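Local coordinates for protein FI20010p1 (Drosophila melanogaster, PDB 7CFB) that probably acts in piRNA amplification and gene silencing through an extended Tudor domain, in the complex that assembles around piRNA-loaded, methylated Aub, at residues L19-G25 against L89-Y95; T51-A55 against Y65-W69; I98-L102 against E140-L145; F172-Y176 against L221-D225. All blocks are in the same frame, centred on the assembly; numbering follows the deposited sequence.

Contact 1. Residues L19-G25 against L89-Y95; sequences LLPPKGG and LDQLPDY
The pyrrolidine ring of Pro22 lies over one face of the Tyr95 ring, a CH-pi contact with Pro22 CG 4.0 Å from the ring centroid and 20° off its normal. Both segments run in the same direction and lack regular secondary structure. Leu19 to Pro22 are extended, and a single parallel bridge pairs Leu20 with Gln91 (CA-CA 4.7 Å): Leu20 N donates to Asp90 O at 3.0 Å, and Leu92 N to Leu20 O at 2.9 Å. The N-terminal arm thus runs along the connection between strands 87-89 and 99-103 of the Tudor part, where Tyr123 packs against Pro22, Leu92 and Tyr95. Gln91 (chi1 t, chi2 p) folds back so that NE2 donates to Pro21 O at 2.7 Å and to Leu92 O at 3.0 Å. Gly24 N donates to Asp94 OD1 (3.0 Å) and Tyr95 N to Gly24 O (3.2 Å), while one water joins Lys23 N, Leu92 O and Asp94 OD1. Gly25 has phi 101°, and a CB there would clash with Tyr95 O.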
loop_
_atom_site.group_PDB
_atom_site.type_symbol
_atom_site.label_atom_id
_atom_site.label_comp_id
_atom_site.label_asym_id
_atom_site.label_seq_id
_atom_site.Cartn_x
_atom_site.Cartn_y
_atom_site.Cartn_z
ATOM N N LEU A 19 14.521 9.698 12.931
ATOM C CA LEU A 19 15.003 8.306 12.846
ATOM C C LEU A 19 16.381 8.292 12.201
ATOM O O LEU A 19 16.646 9.115 11.381
ATOM C CB LEU A 19 14.043 7.504 11.981
ATOM C CG LEU A 19 12.661 7.248 12.557
ATOM C CD1 LEU A 19 11.735 6.833 11.437
ATOM C CD2 LEU A 19 12.715 6.177 13.627
ATOM N N LEU A 20 17.220 7.344 12.575
ATOM C CA LEU A 20 18.540 7.247 11.922
ATOM C C LEU A 20 18.365 6.807 10.464
ATOM O O LEU A 20 17.577 5.932 10.193
ATOM C CB LEU A 20 19.411 6.273 12.712
ATOM C CG LEU A 20 19.897 6.814 14.050
ATOM C CD1 LEU A 20 20.141 5.708 15.047
ATOM C CD2 LEU A 20 21.134 7.655 13.868
ATOM N N PRO A 21 19.117 7.393 9.518
ATOM C CA PRO A 21 19.036 7.035 8.121
ATOM C C PRO A 21 19.460 5.595 7.831
ATOM O O PRO A 21 20.238 5.058 8.529
ATOM C CB PRO A 21 20.108 7.919 7.499
ATOM C CG PRO A 21 20.114 9.124 8.362
ATOM C CD PRO A 21 19.961 8.546 9.739
ATOM N N PRO A 22 18.960 4.992 6.744
ATOM C CA PRO A 22 19.308 3.631 6.410
ATOM C C PRO A 22 20.818 3.435 6.237
ATOM O O PRO A 22 21.458 4.267 5.690
ATOM C CB PRO A 22 18.654 3.426 5.044
ATOM C CG PRO A 22 17.560 4.420 5.008
ATOM C CD PRO A 22 18.022 5.593 5.826
ATOM N N LYS A 23 21.322 2.328 6.767
ATOM C CA LYS A 23 22.758 2.020 6.702
ATOM C C LYS A 23 23.049 1.442 5.332
ATOM O O LYS A 23 24.139 1.628 4.855
ATOM C CB LYS A 23 23.147 1.029 7.795
ATOM C CG LYS A 23 23.221 1.615 9.194
ATOM C CD LYS A 23 22.631 0.707 10.248
ATOM C CE LYS A 23 22.961 1.140 11.660
ATOM N NZ LYS A 23 22.686 0.059 12.637
ATOM N N GLY A 24 22.090 0.763 4.740
ATOM C CA GLY A 24 22.359 0.177 3.422
ATOM C C GLY A 24 21.154 0.069 2.521
ATOM O O GLY A 24 20.159 0.689 2.794
ATOM N N GLY A 25 21.329 -0.666 1.434
ATOM C CA GLY A 25 20.303 -0.939 0.425
ATOM C C GLY A 25 20.479 -0.079 -0.793
ATOM O O GLY A 25 21.078 0.958 -0.678
ATOM N N LEU A 89 10.895 1.137 16.237
ATOM C CA LEU A 89 12.267 1.230 15.700
ATOM C C LEU A 89 12.783 2.661 15.793
ATOM O O LEU A 89 12.005 3.557 15.749
ATOM C CB LEU A 89 12.209 0.847 14.222
ATOM C CG LEU A 89 12.101 -0.633 13.895
ATOM C CD1 LEU A 89 12.084 -0.818 12.396
ATOM C CD2 LEU A 89 13.252 -1.398 14.500
ATOM N N ASP A 90 14.085 2.811 15.959
ATOM C CA ASP A 90 14.729 4.141 15.942
ATOM C C ASP A 90 15.715 4.191 14.776
ATOM O O ASP A 90 16.251 5.219 14.532
ATOM C CB ASP A 90 15.309 4.511 17.301
ATOM C CG ASP A 90 14.306 5.294 18.126
ATOM O OD1 ASP A 90 14.141 6.501 17.860
ATOM O OD2 ASP A 90 13.671 4.680 19.004
ATOM N N GLN A 91 15.946 3.051 14.119
ATOM C CA GLN A 91 16.885 2.997 12.966
ATOM C C GLN A 91 16.094 2.605 11.714
ATOM O O GLN A 91 15.589 1.465 11.673
ATOM C CB GLN A 91 18.011 1.999 13.242
ATOM C CG GLN A 91 18.768 1.573 11.992
ATOM C CD GLN A 91 19.647 2.675 11.455
ATOM O OE1 GLN A 91 20.694 2.992 12.016
ATOM N NE2 GLN A 91 19.223 3.274 10.354
ATOM N N LEU A 92 15.989 3.512 10.737
ATOM C CA LEU A 92 15.218 3.192 9.525
ATOM C C LEU A 92 15.837 1.940 8.926
ATOM O O LEU A 92 17.009 1.891 8.802
ATOM C CB LEU A 92 15.335 4.355 8.540
ATOM C CG LEU A 92 14.238 5.404 8.643
ATOM C CD1 LEU A 92 14.631 6.682 7.956
ATOM C CD2 LEU A 92 12.951 4.862 8.079
ATOM N N PRO A 93 15.065 0.961 8.443
ATOM C CA PRO A 93 15.625 -0.167 7.731
ATOM C C PRO A 93 16.214 0.225 6.370
ATOM O O PRO A 93 15.975 1.250 5.839
ATOM C CB PRO A 93 14.433 -1.093 7.505
ATOM C CG PRO A 93 13.501 -0.720 8.600
ATOM C CD PRO A 93 13.658 0.773 8.715
ATOM N N ASP A 94 16.937 -0.688 5.756
ATOM C CA ASP A 94 17.566 -0.381 4.451
ATOM C C ASP A 94 16.540 -0.094 3.360
ATOM O O ASP A 94 15.413 -0.566 3.411
ATOM C CB ASP A 94 18.366 -1.555 3.911
ATOM C CG ASP A 94 19.579 -1.904 4.739
ATOM O OD1 ASP A 94 19.950 -1.116 5.565
ATOM O OD2 ASP A 94 20.110 -2.966 4.524
ATOM N N TYR A 95 16.990 0.626 2.350
ATOM C CA TYR A 95 16.132 0.893 1.177
ATOM C C TYR A 95 15.691 -0.448 0.595
ATOM O O TYR A 95 16.488 -1.360 0.427
ATOM C CB TYR A 95 16.902 1.696 0.134
ATOM C CG TYR A 95 17.388 3.037 0.606
ATOM C CD1 TYR A 95 16.514 4.082 0.776
ATOM C CD2 TYR A 95 18.711 3.258 0.898
ATOM C CE1 TYR A 95 16.943 5.309 1.221
ATOM C CE2 TYR A 95 19.160 4.474 1.357
ATOM C CZ TYR A 95 18.269 5.503 1.519
ATOM O OH TYR A 95 18.679 6.709 1.947
HETATM O O HOH W 1 19.616 0.587 7.833
#

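Contact 2. Residues T51-A55 against Y65-W69; sequences TAVLA and YVAKW
Tyr65 opens segment 65-69, on a strand (65-67) that runs antiparallel to strand 51-55; the short axes approach to 4.4 Å with 142° between their directions. Its carbonyl accepts from Ala55: Ala55 N to Tyr65 O is 2.8 Å. The CB atoms of Ala55 and Tyr65 are 4.0 Å apart, but the Tyr65 ring (chi1 m) leads away. Val66 faces Leu54 in a non-hydrogen-bonded pair, CA-CA 4.7 Å. Val66 CA makes a CA-H...O contact of 3.3 Å with Val53 O, and Val66 CB packs on Ala52 CB at 4.1 Å. Ala67 and Val53 form the hydrogen-bonded pair, CA-CA 5.1 Å, with Val53 N to Ala67 O at 2.9 Å and Ala67 N to Val53 O at 3.0 Å. Lys68 (phi/psi -68/-43) leaves the strand, yet its long side chain returns so that NZ donates to Thr51 O at 3.0 Å. Trp69, in a left-handed backbone conformation (52/44), has its CA-to-CB bond toward segment 51-55, and its CD1 lies 3.8 Å from CG2 of Val53. The arrangement is the hairpin of strands 49-57 and 64-67, the first two of a closed five-stranded barrel with the strand order of an OB fold, consistent with the SN-like part of an extended Tudor domain. Strand 176-184 flanks 49-57 on one edge and strand 157-161 flanks 64-67 on the other, while helix 215-228 covers Val53 through Leu221 and Trp69 through Met220.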
loop_
_atom_site.group_PDB
_atom_site.type_symbol
_atom_site.label_atom_id
_atom_site.label_comp_id
_atom_site.label_asym_id
_atom_site.label_seq_id
_atom_site.Cartn_x
_atom_site.Cartn_y
_atom_site.Cartn_z
ATOM N N THR A 51 -13.065 -10.426 -7.823
ATOM C CA THR A 51 -13.446 -9.456 -6.788
ATOM C C THR A 51 -12.167 -8.976 -6.099
ATOM O O THR A 51 -11.357 -9.803 -5.683
ATOM C CB THR A 51 -14.409 -10.095 -5.789
ATOM O OG1 THR A 51 -15.456 -10.699 -6.532
ATOM C CG2 THR A 51 -14.992 -9.096 -4.818
ATOM N N ALA A 52 -11.981 -7.667 -6.063
ATOM C CA ALA A 52 -10.811 -7.064 -5.409
ATOM C C ALA A 52 -11.173 -5.673 -4.910
ATOM O O ALA A 52 -12.085 -5.090 -5.405
ATOM C CB ALA A 52 -9.669 -6.991 -6.364
ATOM N N VAL A 53 -10.468 -5.240 -3.889
ATOM C CA VAL A 53 -10.600 -3.872 -3.338
ATOM C C VAL A 53 -9.900 -2.915 -4.289
ATOM O O VAL A 53 -8.836 -3.235 -4.712
ATOM C CB VAL A 53 -9.955 -3.791 -1.953
ATOM C CG1 VAL A 53 -9.909 -2.374 -1.449
ATOM C CG2 VAL A 53 -10.644 -4.700 -0.969
ATOM N N LEU A 54 -10.514 -1.782 -4.586
ATOM C CA LEU A 54 -9.837 -0.752 -5.392
ATOM C C LEU A 54 -8.965 -0.025 -4.375
ATOM O O LEU A 54 -9.479 0.759 -3.623
ATOM C CB LEU A 54 -10.891 0.167 -6.009
ATOM C CG LEU A 54 -10.350 1.359 -6.784
ATOM C CD1 LEU A 54 -9.355 0.915 -7.810
ATOM C CD2 LEU A 54 -11.455 2.147 -7.438
ATOM N N ALA A 55 -7.690 -0.381 -4.329
ATOM C CA ALA A 55 -6.757 0.146 -3.318
ATOM C C ALA A 55 -6.559 1.652 -3.450
ATOM O O ALA A 55 -6.672 2.321 -2.484
ATOM C CB ALA A 55 -5.461 -0.586 -3.436
ATOM N N TYR A 65 -4.814 0.734 -8.549
ATOM C CA TYR A 65 -4.274 -0.431 -7.815
ATOM C C TYR A 65 -5.414 -1.276 -7.249
ATOM O O TYR A 65 -6.347 -0.734 -6.718
ATOM C CB TYR A 65 -3.299 0.037 -6.746
ATOM C CG TYR A 65 -1.996 0.567 -7.266
ATOM C CD1 TYR A 65 -1.864 1.883 -7.651
ATOM C CD2 TYR A 65 -0.888 -0.245 -7.357
ATOM C CE1 TYR A 65 -0.671 2.379 -8.125
ATOM C CE2 TYR A 65 0.315 0.232 -7.823
ATOM C CZ TYR A 65 0.422 1.548 -8.210
ATOM O OH TYR A 65 1.589 2.024 -8.675
ATOM N N VAL A 66 -5.294 -2.590 -7.379
ATOM C CA VAL A 66 -6.305 -3.532 -6.838
ATOM C C VAL A 66 -5.626 -4.467 -5.845
ATOM O O VAL A 66 -4.464 -4.757 -6.028
ATOM C CB VAL A 66 -7.074 -4.287 -7.929
ATOM C CG1 VAL A 66 -7.941 -3.353 -8.737
ATOM C CG2 VAL A 66 -6.161 -5.083 -8.822
ATOM N N ALA A 67 -6.345 -4.837 -4.795
ATOM C CA ALA A 67 -5.814 -5.713 -3.736
ATOM C C ALA A 67 -6.815 -6.802 -3.395
ATOM O O ALA A 67 -7.965 -6.494 -3.169
ATOM C CB ALA A 67 -5.462 -4.902 -2.532
ATOM N N LYS A 68 -6.350 -8.034 -3.394
ATOM C CA LYS A 68 -7.221 -9.169 -3.037
ATOM C C LYS A 68 -7.614 -9.116 -1.565
ATOM O O LYS A 68 -8.741 -9.348 -1.302
ATOM C CB LYS A 68 -6.624 -10.493 -3.489
ATOM C CG LYS A 68 -7.274 -11.067 -4.729
ATOM C CD LYS A 68 -8.667 -11.478 -4.470
ATOM C CE LYS A 68 -9.225 -12.462 -5.463
ATOM N NZ LYS A 68 -10.665 -12.659 -5.226
ATOM N N TRP A 69 -6.689 -8.806 -0.658
ATOM C CA TRP A 69 -6.990 -8.777 0.798
ATOM C C TRP A 69 -7.637 -10.101 1.197
ATOM O O TRP A 69 -8.635 -10.091 1.875
ATOM C CB TRP A 69 -7.827 -7.560 1.203
ATOM C CG TRP A 69 -7.039 -6.297 1.283
ATOM C CD1 TRP A 69 -7.182 -5.202 0.500
ATOM C CD2 TRP A 69 -5.961 -6.001 2.174
ATOM N NE1 TRP A 69 -6.281 -4.248 0.849
ATOM C CE2 TRP A 69 -5.512 -4.711 1.865
ATOM C CE3 TRP A 69 -5.333 -6.693 3.203
ATOM C CZ2 TRP A 69 -4.487 -4.090 2.553
ATOM C CZ3 TRP A 69 -4.292 -6.092 3.860
ATOM C CH2 TRP A 69 -3.887 -4.809 3.545
#

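Contact 3. Residues I98-L102 against E140-L145; sequences IFAVL and ETIFKL
Three backbone hydrogen bonds join segments 98-102 and 140-145, which run antiparallel. Ala100 N donates to Phe143 O at 2.9 Å and Phe143 N to Ala100 O at 2.9 Å, making Ala100 and Phe143 the hydrogen-bonded pair (CA-CA 5.0 Å); Leu102 N donates to Thr141 O at 3.0 Å. Val101 and Ile142 are the non-hydrogen-bonded pair, CA-CA 4.5 Å. Axes of 99-102 and 142-144 come within 4.6 Å, their directions 150° apart. A water sits at each end of the pairing, one between Ile98 O and Leu145 N, the other between Leu102 O and Thr141 N. On the face carrying Ala100 and Phe143, Ala100 CB meets Leu145 CD2 at 3.9 Å, and Leu102 CB approaches the edge of the Phe143 ring (chi1 m) at CE2, 3.7 Å. On the other face, Val101 CG2 and Ile142 CG2 are 4.1 Å apart, and Phe99 (chi1 p) brings CE2 to 3.8 Å from Ile142 CG2. These strands lie within the antiparallel sheet of the Tudor part, with 108-117 beyond 99-103 and 87-89 beyond 142-144. With main-chain polar groups paired directly or through water and apolar groups on both faces, the contact is a hydrophobic one set on regular sheet bonding.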
loop_
_atom_site.group_PDB
_atom_site.type_symbol
_atom_site.label_atom_id
_atom_site.label_comp_id
_atom_site.label_asym_id
_atom_site.label_seq_id
_atom_site.Cartn_x
_atom_site.Cartn_y
_atom_site.Cartn_z
ATOM N N ILE A 98 11.165 -4.081 4.078
ATOM C CA ILE A 98 9.767 -3.824 4.501
ATOM C C ILE A 98 9.638 -3.658 6.021
ATOM O O ILE A 98 10.235 -4.409 6.744
ATOM C CB ILE A 98 8.861 -4.912 3.927
ATOM C CG1 ILE A 98 8.945 -4.929 2.404
ATOM C CG2 ILE A 98 7.443 -4.752 4.406
ATOM C CD1 ILE A 98 8.486 -6.208 1.833
ATOM N N PHE A 99 8.866 -2.666 6.441
ATOM C CA PHE A 99 8.595 -2.346 7.857
ATOM C C PHE A 99 7.194 -1.758 7.986
ATOM O O PHE A 99 6.433 -1.834 7.044
ATOM C CB PHE A 99 9.722 -1.535 8.482
ATOM C CG PHE A 99 9.939 -0.161 7.917
ATOM C CD1 PHE A 99 10.652 0.027 6.750
ATOM C CD2 PHE A 99 9.454 0.946 8.575
ATOM C CE1 PHE A 99 10.867 1.292 6.260
ATOM C CE2 PHE A 99 9.664 2.214 8.074
ATOM C CZ PHE A 99 10.373 2.379 6.920
ATOM N N ALA A 100 6.867 -1.232 9.154
ATOM C CA ALA A 100 5.526 -0.670 9.377
ATOM C C ALA A 100 5.612 0.782 9.843
ATOM O O ALA A 100 6.582 1.154 10.457
ATOM C CB ALA A 100 4.781 -1.534 10.347
ATOM N N VAL A 101 4.613 1.557 9.466
ATOM C CA VAL A 101 4.515 2.975 9.856
ATOM C C VAL A 101 3.143 3.206 10.479
ATOM O O VAL A 101 2.191 2.642 10.044
ATOM C CB VAL A 101 4.833 3.929 8.698
ATOM C CG1 VAL A 101 3.919 3.741 7.512
ATOM C CG2 VAL A 101 4.880 5.372 9.139
ATOM N N LEU A 102 3.111 4.032 11.500
ATOM C CA LEU A 102 1.850 4.324 12.195
ATOM C C LEU A 102 1.242 5.612 11.668
ATOM O O LEU A 102 1.937 6.571 11.555
ATOM C CB LEU A 102 2.126 4.437 13.696
ATOM C CG LEU A 102 0.991 5.062 14.498
ATOM C CD1 LEU A 102 -0.163 4.107 14.652
ATOM C CD2 LEU A 102 1.477 5.539 15.842
ATOM N N GLU A 140 8.468 10.031 11.609
ATOM C CA GLU A 140 7.307 9.107 11.748
ATOM C C GLU A 140 7.601 7.971 12.736
ATOM O O GLU A 140 8.763 7.521 12.799
ATOM C CB GLU A 140 6.913 8.545 10.380
ATOM C CG GLU A 140 6.342 9.592 9.440
ATOM C CD GLU A 140 7.375 10.303 8.583
ATOM O OE1 GLU A 140 8.582 10.089 8.814
ATOM O OE2 GLU A 140 6.971 11.071 7.687
ATOM N N THR A 141 6.569 7.537 13.471
ATOM C CA THR A 141 6.666 6.415 14.425
ATOM C C THR A 141 6.648 5.137 13.590
ATOM O O THR A 141 5.648 4.890 12.956
ATOM C CB THR A 141 5.444 6.411 15.338
ATOM O OG1 THR A 141 5.572 7.557 16.161
ATOM C CG2 THR A 141 5.355 5.175 16.190
ATOM N N ILE A 142 7.716 4.357 13.650
ATOM C CA ILE A 142 7.859 3.156 12.790
ATOM C C ILE A 142 8.149 1.914 13.627
ATOM O O ILE A 142 8.698 2.039 14.699
ATOM C CB ILE A 142 8.941 3.396 11.728
ATOM C CG1 ILE A 142 10.317 3.584 12.351
ATOM C CG2 ILE A 142 8.571 4.559 10.845
ATOM C CD1 ILE A 142 11.425 3.238 11.445
ATOM N N PHE A 143 7.801 0.759 13.089
ATOM C CA PHE A 143 7.977 -0.534 13.775
ATOM C C PHE A 143 8.519 -1.606 12.842
ATOM O O PHE A 143 8.402 -1.490 11.645
ATOM C CB PHE A 143 6.629 -1.072 14.222
ATOM C CG PHE A 143 5.771 -0.084 14.953
ATOM C CD1 PHE A 143 5.968 0.158 16.291
ATOM C CD2 PHE A 143 4.778 0.605 14.293
ATOM C CE1 PHE A 143 5.167 1.061 16.958
ATOM C CE2 PHE A 143 3.982 1.512 14.957
ATOM C CZ PHE A 143 4.170 1.720 16.295
ATOM N N LYS A 144 9.127 -2.604 13.467
ATOM C CA LYS A 144 9.648 -3.829 12.841
ATOM C C LYS A 144 8.501 -4.828 12.726
ATOM O O LYS A 144 7.701 -4.919 13.610
ATOM C CB LYS A 144 10.753 -4.425 13.703
ATOM C CG LYS A 144 11.464 -5.609 13.076
ATOM C CD LYS A 144 11.845 -6.647 14.082
ATOM C CE LYS A 144 13.332 -6.717 14.288
ATOM N NZ LYS A 144 13.962 -7.545 13.236
ATOM N N LEU A 145 8.389 -5.480 11.595
ATOM C CA LEU A 145 7.323 -6.475 11.467
ATOM C C LEU A 145 7.909 -7.830 11.822
ATOM O O LEU A 145 9.057 -8.030 11.601
ATOM C CB LEU A 145 6.860 -6.530 10.021
ATOM C CG LEU A 145 6.051 -5.350 9.524
ATOM C CD1 LEU A 145 6.062 -5.356 8.020
ATOM C CD2 LEU A 145 4.644 -5.422 10.042
HETATM O O HOH W 2 10.426 -4.978 9.604
HETATM O O HOH W 3 3.771 8.101 12.285
#

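Contact 4. Residues F172-Y176 against L221-D225; sequences FVNTY and LNEID
Phe172 to Thr175 form a type II beta turn, with Val173 at phi/psi -64/142 and Asn174 in the left-handed region at 68/30, and the turn faces one side of helix 221-225; the nearest CA atoms are those of Asn174 and Leu221, 5.7 Å apart. Thr175 N gives Phe172 O only a weak hydrogen bond of 3.3 Å, but Thr175 OG1 (chi1 p) donates to Phe172 O at 2.5 Å. Asn174 points toward the helix (chi1 m), and its ND2 donates to Asp225 OD1 at 3.1 Å, nearly straight at 166°. Its OD1 lies 3.4 Å from Ile224 CG2. Leu221 (chi1 m, chi2 t) reaches with CD1 to Asn174 O at 3.4 Å and Tyr176 CE2 at 3.7 Å. The turn leads into strand 176-184, so helix 215-228 packs against the entrance to a barrel strand, with Leu221 also reaching Val53 on strand 49-57. The contact therefore combines a single amide-to-carboxylate hydrogen bond with a small apolar patch around Leu221.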
loop_
_atom_site.group_PDB
_atom_site.type_symbol
_atom_site.label_atom_id
_atom_site.label_comp_id
_atom_site.label_asym_id
_atom_site.label_seq_id
_atom_site.Cartn_x
_atom_site.Cartn_y
_atom_site.Cartn_z
ATOM N N PHE A 172 -14.809 5.228 -5.582
ATOM C CA PHE A 172 -14.971 3.807 -5.188
ATOM C C PHE A 172 -13.708 3.224 -4.550
ATOM O O PHE A 172 -13.644 2.026 -4.376
ATOM C CB PHE A 172 -15.492 2.985 -6.360
ATOM C CG PHE A 172 -16.934 3.279 -6.619
ATOM C CD1 PHE A 172 -17.865 3.107 -5.614
ATOM C CD2 PHE A 172 -17.342 3.842 -7.808
ATOM C CE1 PHE A 172 -19.197 3.407 -5.819
ATOM C CE2 PHE A 172 -18.675 4.154 -8.002
ATOM C CZ PHE A 172 -19.596 3.935 -7.014
ATOM N N VAL A 173 -12.731 4.058 -4.207
ATOM C CA VAL A 173 -11.505 3.573 -3.509
ATOM C C VAL A 173 -11.913 3.029 -2.132
ATOM O O VAL A 173 -12.809 3.584 -1.516
ATOM C CB VAL A 173 -10.420 4.663 -3.437
ATOM C CG1 VAL A 173 -9.274 4.330 -2.509
ATOM C CG2 VAL A 173 -9.849 4.973 -4.794
ATOM N N ASN A 174 -11.279 1.944 -1.708
ATOM C CA ASN A 174 -11.538 1.237 -0.434
ATOM C C ASN A 174 -12.911 0.574 -0.472
ATOM O O ASN A 174 -13.507 0.479 0.544
ATOM C CB ASN A 174 -11.257 2.068 0.820
ATOM C CG ASN A 174 -9.797 2.388 1.005
ATOM O OD1 ASN A 174 -8.967 1.500 0.981
ATOM N ND2 ASN A 174 -9.483 3.652 1.194
ATOM N N THR A 175 -13.371 0.178 -1.648
ATOM C CA THR A 175 -14.602 -0.624 -1.785
ATOM C C THR A 175 -14.281 -1.853 -2.635
ATOM O O THR A 175 -13.299 -1.822 -3.354
ATOM C CB THR A 175 -15.773 0.156 -2.386
ATOM O OG1 THR A 175 -15.495 0.421 -3.748
ATOM C CG2 THR A 175 -16.076 1.440 -1.654
ATOM N N TYR A 176 -15.069 -2.907 -2.493
ATOM C CA TYR A 176 -14.892 -4.110 -3.328
ATOM C C TYR A 176 -15.519 -3.870 -4.699
ATOM O O TYR A 176 -16.612 -3.377 -4.768
ATOM C CB TYR A 176 -15.477 -5.355 -2.668
ATOM C CG TYR A 176 -14.672 -5.903 -1.529
ATOM C CD1 TYR A 176 -13.677 -6.827 -1.744
ATOM C CD2 TYR A 176 -14.912 -5.499 -0.238
ATOM C CE1 TYR A 176 -12.928 -7.323 -0.701
ATOM C CE2 TYR A 176 -14.180 -5.991 0.816
ATOM C CZ TYR A 176 -13.190 -6.909 0.585
ATOM O OH TYR A 176 -12.473 -7.387 1.623
ATOM N N LEU A 221 -11.836 -1.958 5.957
ATOM C CA LEU A 221 -11.833 -0.975 4.855
ATOM C C LEU A 221 -12.288 0.402 5.353
ATOM O O LEU A 221 -11.760 1.373 4.872
ATOM C CB LEU A 221 -12.639 -1.516 3.683
ATOM C CG LEU A 221 -11.938 -2.580 2.851
ATOM C CD1 LEU A 221 -12.589 -2.680 1.497
ATOM C CD2 LEU A 221 -10.466 -2.268 2.710
ATOM N N ASN A 222 -13.248 0.456 6.267
ATOM C CA ASN A 222 -13.662 1.746 6.864
ATOM C C ASN A 222 -12.474 2.352 7.611
ATOM O O ASN A 222 -12.266 3.519 7.484
ATOM C CB ASN A 222 -14.861 1.571 7.787
ATOM C CG ASN A 222 -16.133 1.249 7.031
ATOM O OD1 ASN A 222 -16.255 1.574 5.857
ATOM N ND2 ASN A 222 -17.084 0.621 7.696
ATOM N N GLU A 223 -11.718 1.557 8.348
ATOM C CA GLU A 223 -10.540 2.060 9.095
ATOM C C GLU A 223 -9.492 2.575 8.097
ATOM O O GLU A 223 -8.836 3.566 8.385
ATOM C CB GLU A 223 -10.011 0.974 10.030
ATOM C CG GLU A 223 -10.241 1.252 11.507
ATOM C CD GLU A 223 -9.341 0.494 12.473
ATOM O OE1 GLU A 223 -8.426 1.090 13.052
ATOM O OE2 GLU A 223 -9.560 -0.687 12.644
ATOM N N ILE A 224 -9.311 1.872 6.985
ATOM C CA ILE A 224 -8.324 2.314 5.967
ATOM C C ILE A 224 -8.789 3.625 5.342
ATOM O O ILE A 224 -7.990 4.524 5.223
ATOM C CB ILE A 224 -8.054 1.230 4.903
ATOM C CG1 ILE A 224 -7.445 -0.022 5.529
ATOM C CG2 ILE A 224 -7.165 1.788 3.813
ATOM C CD1 ILE A 224 -7.123 -1.112 4.561
ATOM N N ASP A 225 -10.072 3.715 5.042
ATOM C CA ASP A 225 -10.622 4.895 4.337
ATOM C C ASP A 225 -10.433 6.162 5.166
ATOM O O ASP A 225 -10.182 7.178 4.571
ATOM C CB ASP A 225 -12.014 4.631 3.780
ATOM C CG ASP A 225 -12.427 5.628 2.726
ATOM O OD1 ASP A 225 -11.751 5.724 1.726
ATOM O OD2 ASP A 225 -13.402 6.300 2.940
#

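The four contacts fall into two pairs, one in the Tudor part and one at the barrel. Contact 3 lies within the six-stranded antiparallel sheet and contact 1 in loops beside it, their centres 11 Å apart; Leu89 N to Ile142 O, 2.8 Å, is a probable hydrogen bond between them. Contact 2 is in the barrel, and contact 4, 10 Å away by centres, packs helix 215-228 on the turn before strand 176-184; probable backbone hydrogen bonds link Leu54 to Asn174 and Thr175. Centres of contacts 1 and 2 are 30 Å apart. In sequence, contact 2 falls between the segments of contact 1, followed by contacts 3 and 4. The barrel thus takes strands from before and after the Tudor sheet, as in extended Tudor domains.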